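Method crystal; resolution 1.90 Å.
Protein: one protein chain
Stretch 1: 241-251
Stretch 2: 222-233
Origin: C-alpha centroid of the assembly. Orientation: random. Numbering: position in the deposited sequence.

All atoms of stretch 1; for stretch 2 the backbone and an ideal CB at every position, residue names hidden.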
ATOM      1  N   MET A 241     -18.785  -0.180  12.067  1.00 27.47           N
ATOM      2  CA  MET A 241     -18.415   0.794  11.043  1.00 29.46           C
ATOM      3  C   MET A 241     -19.554   1.652  10.497  1.00 27.46           C
ATOM      4  O   MET A 241     -19.315   2.598   9.747  1.00 27.22           O
ATOM      5  CB  MET A 241     -17.683   0.098   9.890  1.00 33.36           C
ATOM      6  CG  MET A 241     -16.232  -0.256  10.211  1.00 38.15           C
ATOM      7  SD  MET A 241     -15.225   1.205  10.629  1.00 42.25           S
ATOM      8  CE  MET A 241     -14.767   1.788   8.992  1.00 41.53           C
ATOM      9  N   ARG A 242     -20.793   1.317  10.840  1.00 26.06           N
ATOM     10  CA  ARG A 242     -21.924   2.138  10.417  1.00 25.36           C
ATOM     11  C   ARG A 242     -22.678   2.461  11.698  1.00 22.81           C
ATOM     12  O   ARG A 242     -22.899   1.590  12.536  1.00 23.15           O
ATOM     13  CB  ARG A 242     -22.831   1.415   9.420  1.00 28.90           C
ATOM     14  CG  ARG A 242     -23.977   2.310   8.929  1.00 32.16           C
ATOM     15  CD  ARG A 242     -24.466   1.900   7.549  1.00 36.54           C
ATOM     16  NE  ARG A 242     -25.072   0.575   7.544  1.00 38.36           N
ATOM     17  CZ  ARG A 242     -26.382   0.350   7.519  1.00 38.60           C
ATOM     18  NH1 ARG A 242     -27.233   1.370   7.492  1.00 37.90           N
ATOM     19  NH2 ARG A 242     -26.840  -0.895   7.513  1.00 35.60           N
ATOM     20  N   TYR A 243     -23.058   3.720  11.858  1.00 21.41           N
ATOM     21  CA  TYR A 243     -23.724   4.138  13.078  1.00 19.70           C
ATOM     22  C   TYR A 243     -25.142   4.627  12.884  1.00 20.68           C
ATOM     23  O   TYR A 243     -25.521   5.071  11.800  1.00 21.08           O
ATOM     24  CB  TYR A 243     -22.900   5.242  13.738  1.00 19.54           C
ATOM     25  CG  TYR A 243     -21.432   4.897  13.769  1.00 21.01           C
ATOM     26  CD1 TYR A 243     -20.973   3.828  14.526  1.00 21.29           C
ATOM     27  CD2 TYR A 243     -20.521   5.584  12.967  1.00 21.87           C
ATOM     28  CE1 TYR A 243     -19.634   3.432  14.483  1.00 24.65           C
ATOM     29  CE2 TYR A 243     -19.177   5.199  12.914  1.00 24.51           C
ATOM     30  CZ  TYR A 243     -18.747   4.119  13.672  1.00 24.44           C
ATOM     31  OH  TYR A 243     -17.439   3.699  13.592  1.00 25.33           O
ATOM     32  N   TRP A 244     -25.913   4.531  13.957  1.00 19.15           N
ATOM     33  CA  TRP A 244     -27.287   4.996  13.968  1.00 19.98           C
ATOM     34  C   TRP A 244     -27.456   5.901  15.169  1.00 19.48           C
ATOM     35  O   TRP A 244     -27.077   5.535  16.282  1.00 23.34           O
ATOM     36  CB  TRP A 244     -28.268   3.836  14.104  1.00 19.01           C
ATOM     37  CG  TRP A 244     -28.262   2.908  12.954  1.00 21.66           C
ATOM     38  CD1 TRP A 244     -27.377   1.894  12.720  1.00 20.66           C
ATOM     39  CD2 TRP A 244     -29.175   2.910  11.859  1.00 22.52           C
ATOM     40  NE1 TRP A 244     -27.689   1.260  11.540  1.00 22.52           N
ATOM     41  CE2 TRP A 244     -28.788   1.865  10.990  1.00 22.58           C
ATOM     42  CE3 TRP A 244     -30.285   3.695  11.521  1.00 23.22           C
ATOM     43  CZ2 TRP A 244     -29.473   1.583   9.805  1.00 24.41           C
ATOM     44  CZ3 TRP A 244     -30.965   3.414  10.339  1.00 24.19           C
ATOM     45  CH2 TRP A 244     -30.556   2.367   9.498  1.00 23.25           C
ATOM     46  N   ILE A 245     -27.997   7.090  14.937  1.00 19.09           N
ATOM     47  CA  ILE A 245     -28.270   8.017  16.017  1.00 20.56           C
ATOM     48  C   ILE A 245     -29.785   7.978  16.187  1.00 20.14           C
ATOM     49  O   ILE A 245     -30.528   8.106  15.214  1.00 17.36           O
ATOM     50  CB  ILE A 245     -27.835   9.455  15.676  1.00 23.27           C
ATOM     51  CG1 ILE A 245     -26.306   9.531  15.582  1.00 27.28           C
ATOM     52  CG2 ILE A 245     -28.344  10.418  16.740  1.00 27.46           C
ATOM     53  CD1 ILE A 245     -25.587   9.211  16.874  1.00 29.23           C
ATOM     54  N   VAL A 246     -30.233   7.763  17.416  1.00 19.22           N
ATOM     55  CA  VAL A 246     -31.655   7.713  17.706  1.00 18.82           C
ATOM     56  C   VAL A 246     -31.978   8.789  18.727  1.00 20.34           C
ATOM     57  O   VAL A 246     -31.447   8.785  19.840  1.00 21.43           O
ATOM     58  CB  VAL A 246     -32.067   6.335  18.267  1.00 19.32           C
ATOM     59  CG1 VAL A 246     -33.545   6.350  18.668  1.00 18.65           C
ATOM     60  CG2 VAL A 246     -31.799   5.256  17.227  1.00 18.00           C
ATOM     61  N   GLY A 247     -32.825   9.729  18.329  1.00 18.23           N
ATOM     62  CA  GLY A 247     -33.218  10.798  19.227  1.00 19.90           C
ATOM     63  C   GLY A 247     -34.631  10.535  19.705  1.00 21.69           C
ATOM     64  O   GLY A 247     -35.525  10.297  18.890  1.00 18.69           O
ATOM     65  N   ILE A 248     -34.838  10.577  21.018  1.00 20.67           N
ATOM     66  CA  ILE A 248     -36.162  10.329  21.587  1.00 21.93           C
ATOM     67  C   ILE A 248     -36.723  11.616  22.191  1.00 23.70           C
ATOM     68  O   ILE A 248     -36.119  12.217  23.086  1.00 24.09           O
ATOM     69  CB  ILE A 248     -36.100   9.251  22.687  1.00 23.69           C
ATOM     70  CG1 ILE A 248     -35.348   8.026  22.166  1.00 24.56           C
ATOM     71  CG2 ILE A 248     -37.516   8.861  23.113  1.00 22.48           C
ATOM     72  CD1 ILE A 248     -34.916   7.061  23.248  1.00 29.99           C
ATOM     73  N   ALA A 249     -37.877  12.041  21.692  1.00 22.15           N
ATOM     74  CA  ALA A 249     -38.506  13.258  22.185  1.00 24.22           C
ATOM     75  C   ALA A 249     -39.097  13.038  23.577  1.00 25.27           C
ATOM     76  O   ALA A 249     -39.566  11.945  23.891  1.00 24.20           O
ATOM     77  CB  ALA A 249     -39.593  13.705  21.217  1.00 23.33           C
ATOM     78  N   LYS A 250     -39.060  14.075  24.410  1.00 29.67           N
ATOM     79  CA  LYS A 250     -39.612  13.999  25.765  1.00 32.44           C
ATOM     80  C   LYS A 250     -41.086  13.612  25.683  1.00 33.40           C
ATOM     81  O   LYS A 250     -41.796  14.063  24.788  1.00 33.10           O
ATOM     82  CB  LYS A 250     -39.500  15.358  26.466  1.00 35.55           C
ATOM     83  CG  LYS A 250     -38.098  15.743  26.901  1.00 40.23           C
ATOM     84  CD  LYS A 250     -38.069  17.101  27.606  1.00 43.68           C
ATOM     85  CE  LYS A 250     -38.156  18.255  26.615  1.00 45.70           C
ATOM     86  NZ  LYS A 250     -36.974  18.283  25.700  1.00 45.93           N
ATOM     87  N   SER A 251     -41.549  12.779  26.609  1.00 35.01           N
ATOM     88  CA  SER A 251     -42.951  12.377  26.599  1.00 39.01           C
ATOM     89  C   SER A 251     -43.674  12.744  27.894  1.00 40.95           C
ATOM     90  O   SER A 251     -42.993  12.936  28.926  1.00 41.39           O
ATOM     91  CB  SER A 251     -43.072  10.871  26.338  1.00 39.50           C
ATOM     92  OG  SER A 251     -42.332  10.112  27.276  1.00 42.43           O
ATOM     93  N   UNK A 222     -31.377  18.764  21.353  1.00 28.09           N
ATOM     94  CA  UNK A 222     -32.748  18.833  20.840  1.00 26.75           C
ATOM     95  C   UNK A 222     -33.686  17.688  21.215  1.00 26.16           C
ATOM     96  O   UNK A 222     -34.898  17.792  21.030  1.00 26.09           O
ATOM     97  CB  UNK A 222     -32.689  18.916  19.313  1.00 26.75           C
ATOM     98  N   UNK A 223     -33.129  16.596  21.723  1.00 25.56           N
ATOM     99  CA  UNK A 223     -33.927  15.442  22.128  1.00 26.40           C
ATOM    100  C   UNK A 223     -33.622  15.144  23.586  1.00 28.84           C
ATOM    101  O   UNK A 223     -32.489  15.332  24.034  1.00 30.57           O
ATOM    102  CB  UNK A 223     -33.641  14.225  21.246  1.00 26.40           C
ATOM    103  N   UNK A 224     -34.618  14.671  24.326  1.00 28.53           N
ATOM    104  CA  UNK A 224     -34.393  14.364  25.732  1.00 30.61           C
ATOM    105  C   UNK A 224     -33.307  13.316  25.893  1.00 30.01           C
ATOM    106  O   UNK A 224     -32.447  13.426  26.767  1.00 28.88           O
ATOM    107  CB  UNK A 224     -35.689  13.885  26.390  1.00 30.61           C
ATOM    108  N   UNK A 225     -33.359  12.290  25.053  1.00 27.83           N
ATOM    109  CA  UNK A 225     -32.369  11.230  25.110  1.00 29.20           C
ATOM    110  C   UNK A 225     -31.880  10.863  23.720  1.00 28.27           C
ATOM    111  O   UNK A 225     -32.657  10.822  22.763  1.00 25.91           O
ATOM    112  CB  UNK A 225     -32.947   9.998  25.809  1.00 29.20           C
ATOM    113  N   UNK A 226     -30.582  10.603  23.615  1.00 25.16           N
ATOM    114  CA  UNK A 226     -29.987  10.230  22.340  1.00 25.26           C
ATOM    115  C   UNK A 226     -29.209   8.944  22.532  1.00 26.32           C
ATOM    116  O   UNK A 226     -28.522   8.762  23.541  1.00 27.49           O
ATOM    117  CB  UNK A 226     -29.086  11.341  21.797  1.00 25.26           C
ATOM    118  N   UNK A 227     -29.340   8.036  21.576  1.00 22.52           N
ATOM    119  CA  UNK A 227     -28.629   6.778  21.640  1.00 23.94           C
ATOM    120  C   UNK A 227     -27.802   6.612  20.376  1.00 23.81           C
ATOM    121  O   UNK A 227     -28.154   7.136  19.319  1.00 21.30           O
ATOM    122  CB  UNK A 227     -29.598   5.608  21.821  1.00 23.94           C
ATOM    123  N   UNK A 228     -26.685   5.908  20.505  1.00 22.76           N
ATOM    124  CA  UNK A 228     -25.813   5.641  19.371  1.00 20.24           C
ATOM    125  C   UNK A 228     -25.726   4.130  19.267  1.00 21.28           C
ATOM    126  O   UNK A 228     -25.308   3.464  20.215  1.00 19.63           O
ATOM    127  CB  UNK A 228     -24.435   6.286  19.531  1.00 20.24           C
ATOM    128  N   UNK A 229     -26.148   3.587  18.129  1.00 18.81           N
ATOM    129  CA  UNK A 229     -26.110   2.146  17.910  1.00 19.23           C
ATOM    130  C   UNK A 229     -25.231   1.860  16.706  1.00 18.92           C
ATOM    131  O   UNK A 229     -24.881   2.767  15.954  1.00 19.47           O
ATOM    132  CB  UNK A 229     -27.516   1.577  17.708  1.00 19.23           C
ATOM    133  N   UNK A 230     -24.881   0.594  16.525  1.00 22.10           N
ATOM    134  CA  UNK A 230     -24.059   0.224  15.391  1.00 23.66           C
ATOM    135  C   UNK A 230     -24.407  -1.134  14.815  1.00 25.48           C
ATOM    136  O   UNK A 230     -24.932  -2.002  15.512  1.00 27.18           O
ATOM    137  CB  UNK A 230     -22.584   0.243  15.797  1.00 23.66           C
ATOM    138  N   UNK A 231     -24.131  -1.308  13.529  1.00 28.02           N
ATOM    139  CA  UNK A 231     -24.364  -2.579  12.842  1.00 31.15           C
ATOM    140  C   UNK A 231     -25.692  -3.305  13.097  1.00 31.73           C
ATOM    141  O   UNK A 231     -25.708  -4.486  13.463  1.00 34.28           O
ATOM    142  CB  UNK A 231     -23.230  -3.533  13.222  1.00 31.15           C
ATOM    143  N   UNK A 232     -26.798  -2.599  12.896  1.00 30.69           N
ATOM    144  CA  UNK A 232     -28.139  -3.161  13.057  1.00 26.83           C
ATOM    145  C   UNK A 232     -28.453  -3.840  14.386  1.00 27.08           C
ATOM    146  O   UNK A 232     -29.188  -4.827  14.425  1.00 24.78           O
ATOM    147  CB  UNK A 232     -28.373  -4.179  11.939  1.00 26.83           C
ATOM    148  N   UNK A 233     -27.908  -3.305  15.472  1.00 25.97           N
ATOM    149  CA  UNK A 233     -28.166  -3.846  16.800  1.00 27.44           C
ATOM    150  C   UNK A 233     -28.345  -2.668  17.736  1.00 26.00           C
ATOM    151  O   UNK A 233     -27.702  -1.635  17.556  1.00 24.38           O
ATOM    152  CB  UNK A 233     -27.039  -4.768  17.269  1.00 27.44           C
TER

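Position 222 has nothing of stretch 1 within 5.5 Å of its CB, so many side chains would fit; it is Tyr222.

At 223 the CB points toward stretch 1, 4.0 Å from the CA of Gly247. A residue without a side chain leaves a flat floor there, which suits an aromatic ring or a broad aliphatic group. The residue is Phe223: the Gly247 CA sits over its ring face, 4.1 Å from the ring centroid, a CH-pi contact. A CB on Gly247 would lie about 2.7 Å from Phe223 CG, so the ring occupies the space that glycine leaves free.

Position 224 also points toward stretch 1, its CB close to the aliphatic part of Lys250. The nearby amine would favour an acid, though any flexible polar chain could serve. Glu224 CB lies only 3.1 Å from Lys250 CG, a tight approach; its carboxylate turns to a water: OE1 accepts from water 2, which in turn accepts from Ser251 N.

From 225 to 230 the backbone is extended and antiparallel to strand 242-248, so successive CBs alternate between faces. Position 225 shares a face with Ile248, its CB 4.4 Å from Ile248 CD1; aliphatic or long-stemmed chains suit it. Lys225 extends its end away, while its O accepts from Ile248 N at 2.8 Å.

Position 226 lies across from Gly247, with Ile245 CG2 diagonally near; a compact branched residue fits. Val226 places CG1 3.8 Å from Ile245 CG2.

At 227 the CB points to the face carrying Val246 and Ile248, where an aliphatic stem with a charged tip suits. Lys227 brings CE within 4.4 Å of Ile248 CD1 and its end leads away; its N donates to Val246 O at 2.8 Å.

Position 228 faces Ile245 CD1, 4.1 Å from the CB, inviting an aliphatic group. Ile228 answers with CG1 at 3.5 Å from that CD1.

Position 229 lies beside Trp244 and diagonally from Val246, where aromatic or large aliphatic residues suit. Tyr229 brings CD2 to 3.9 Å from Val246 CG2, and its N donates to Trp244 O at 2.8 Å.

At 230 stretch 1 leaves room for a CB, 3.5 Å from Arg242 O; small residues suit, others are not excluded, and it is Gly230.

Position 231 has positive phi (45/54), which favours glycine, asparagine or aspartate. Asn231 OD1 accepts a weak bond from Met241 N at 3.4 Å.

At 232 positive phi favours glycine or asparagine, the Trp244 indole an apolar chain. Leu232 follows the second, CD2 3.9 Å from Trp244 CZ2.

Position 233 points away; it is Lys233.

Stretch 2 222-233: YFEKVKIYGNLK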
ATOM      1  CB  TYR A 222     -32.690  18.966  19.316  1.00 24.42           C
ATOM      2  CG  TYR A 222     -31.877  20.155  18.869  1.00 24.81           C
ATOM      3  CD1 TYR A 222     -32.398  21.444  18.941  1.00 24.62           C
ATOM      4  CD2 TYR A 222     -30.557  19.999  18.432  1.00 25.55           C
ATOM      5  CE1 TYR A 222     -31.633  22.547  18.596  1.00 26.50           C
ATOM      6  CE2 TYR A 222     -29.780  21.101  18.083  1.00 26.01           C
ATOM      7  CZ  TYR A 222     -30.325  22.371  18.169  1.00 27.78           C
ATOM      8  OH  TYR A 222     -29.569  23.471  17.831  1.00 28.85           O
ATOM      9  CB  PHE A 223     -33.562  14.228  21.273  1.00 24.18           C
ATOM     10  CG  PHE A 223     -33.718  14.465  19.803  1.00 24.81           C
ATOM     11  CD1 PHE A 223     -34.956  14.303  19.188  1.00 21.77           C
ATOM     12  CD2 PHE A 223     -32.634  14.885  19.036  1.00 22.69           C
ATOM     13  CE1 PHE A 223     -35.114  14.557  17.830  1.00 20.59           C
ATOM     14  CE2 PHE A 223     -32.782  15.146  17.669  1.00 20.82           C
ATOM     15  CZ  PHE A 223     -34.025  14.981  17.068  1.00 23.38           C
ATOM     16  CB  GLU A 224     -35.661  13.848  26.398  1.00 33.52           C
ATOM     17  CG  GLU A 224     -35.467  13.650  27.891  1.00 38.65           C
ATOM     18  CD  GLU A 224     -36.701  13.137  28.580  1.00 40.82           C
ATOM     19  OE1 GLU A 224     -37.167  12.038  28.216  1.00 42.77           O
ATOM     20  OE2 GLU A 224     -37.201  13.835  29.487  1.00 45.19           O
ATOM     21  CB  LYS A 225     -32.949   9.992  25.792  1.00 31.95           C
ATOM     22  CG  LYS A 225     -31.931   8.882  25.971  1.00 38.02           C
ATOM     23  CD  LYS A 225     -32.409   7.818  26.936  1.00 41.17           C
ATOM     24  CE  LYS A 225     -31.287   6.838  27.231  1.00 43.79           C
ATOM     25  NZ  LYS A 225     -30.064   7.544  27.713  1.00 46.49           N
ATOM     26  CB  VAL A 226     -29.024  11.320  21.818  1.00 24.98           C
ATOM     27  CG1 VAL A 226     -28.319  10.832  20.558  1.00 24.66           C
ATOM     28  CG2 VAL A 226     -29.791  12.588  21.511  1.00 24.25           C
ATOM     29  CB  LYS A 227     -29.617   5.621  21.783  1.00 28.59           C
ATOM     30  CG  LYS A 227     -30.402   5.666  23.088  1.00 32.98           C
ATOM     31  CD  LYS A 227     -31.301   4.460  23.233  1.00 39.56           C
ATOM     32  CE  LYS A 227     -31.808   4.323  24.660  1.00 42.03           C
ATOM     33  NZ  LYS A 227     -30.744   4.600  25.671  1.00 45.41           N
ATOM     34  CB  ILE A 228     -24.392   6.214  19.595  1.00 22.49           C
ATOM     35  CG1 ILE A 228     -24.471   7.721  19.836  1.00 22.58           C
ATOM     36  CG2 ILE A 228     -23.513   5.928  18.377  1.00 20.03           C
ATOM     37  CD1 ILE A 228     -23.129   8.366  20.143  1.00 28.66           C
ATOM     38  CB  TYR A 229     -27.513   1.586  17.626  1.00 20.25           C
ATOM     39  CG  TYR A 229     -28.523   1.740  18.743  1.00 22.45           C
ATOM     40  CD1 TYR A 229     -28.177   1.478  20.068  1.00 22.76           C
ATOM     41  CD2 TYR A 229     -29.841   2.106  18.466  1.00 23.52           C
ATOM     42  CE1 TYR A 229     -29.119   1.574  21.092  1.00 25.21           C
ATOM     43  CE2 TYR A 229     -30.795   2.205  19.479  1.00 24.42           C
ATOM     44  CZ  TYR A 229     -30.428   1.938  20.789  1.00 26.29           C
ATOM     45  OH  TYR A 229     -31.364   2.037  21.792  1.00 26.40           O
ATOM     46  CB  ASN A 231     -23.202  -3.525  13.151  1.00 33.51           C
ATOM     47  CG  ASN A 231     -21.905  -3.087  12.493  1.00 35.17           C
ATOM     48  OD1 ASN A 231     -21.700  -1.903  12.216  1.00 35.80           O
ATOM     49  ND2 ASN A 231     -21.015  -4.042  12.253  1.00 39.35           N
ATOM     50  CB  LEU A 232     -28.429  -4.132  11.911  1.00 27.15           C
ATOM     51  CG  LEU A 232     -28.241  -3.551  10.508  1.00 25.24           C
ATOM     52  CD1 LEU A 232     -28.644  -4.587   9.470  1.00 26.65           C
ATOM     53  CD2 LEU A 232     -29.077  -2.285  10.356  1.00 25.70           C
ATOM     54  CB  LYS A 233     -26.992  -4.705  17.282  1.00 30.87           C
ATOM     55  CG  LYS A 233     -26.761  -5.970  16.472  1.00 36.07           C
ATOM     56  CD  LYS A 233     -25.600  -6.778  17.043  1.00 39.74           C
ATOM     57  CE  LYS A 233     -25.383  -8.062  16.254  1.00 44.38           C
ATOM     58  NZ  LYS A 233     -26.594  -8.938  16.256  1.00 46.11           N
TER
HETATM   59  O   HOH W   1     -37.404  16.052  23.749  1.00 40.79           O
HETATM   60  O   HOH W   2     -39.834  11.458  28.653  1.00 46.53           O
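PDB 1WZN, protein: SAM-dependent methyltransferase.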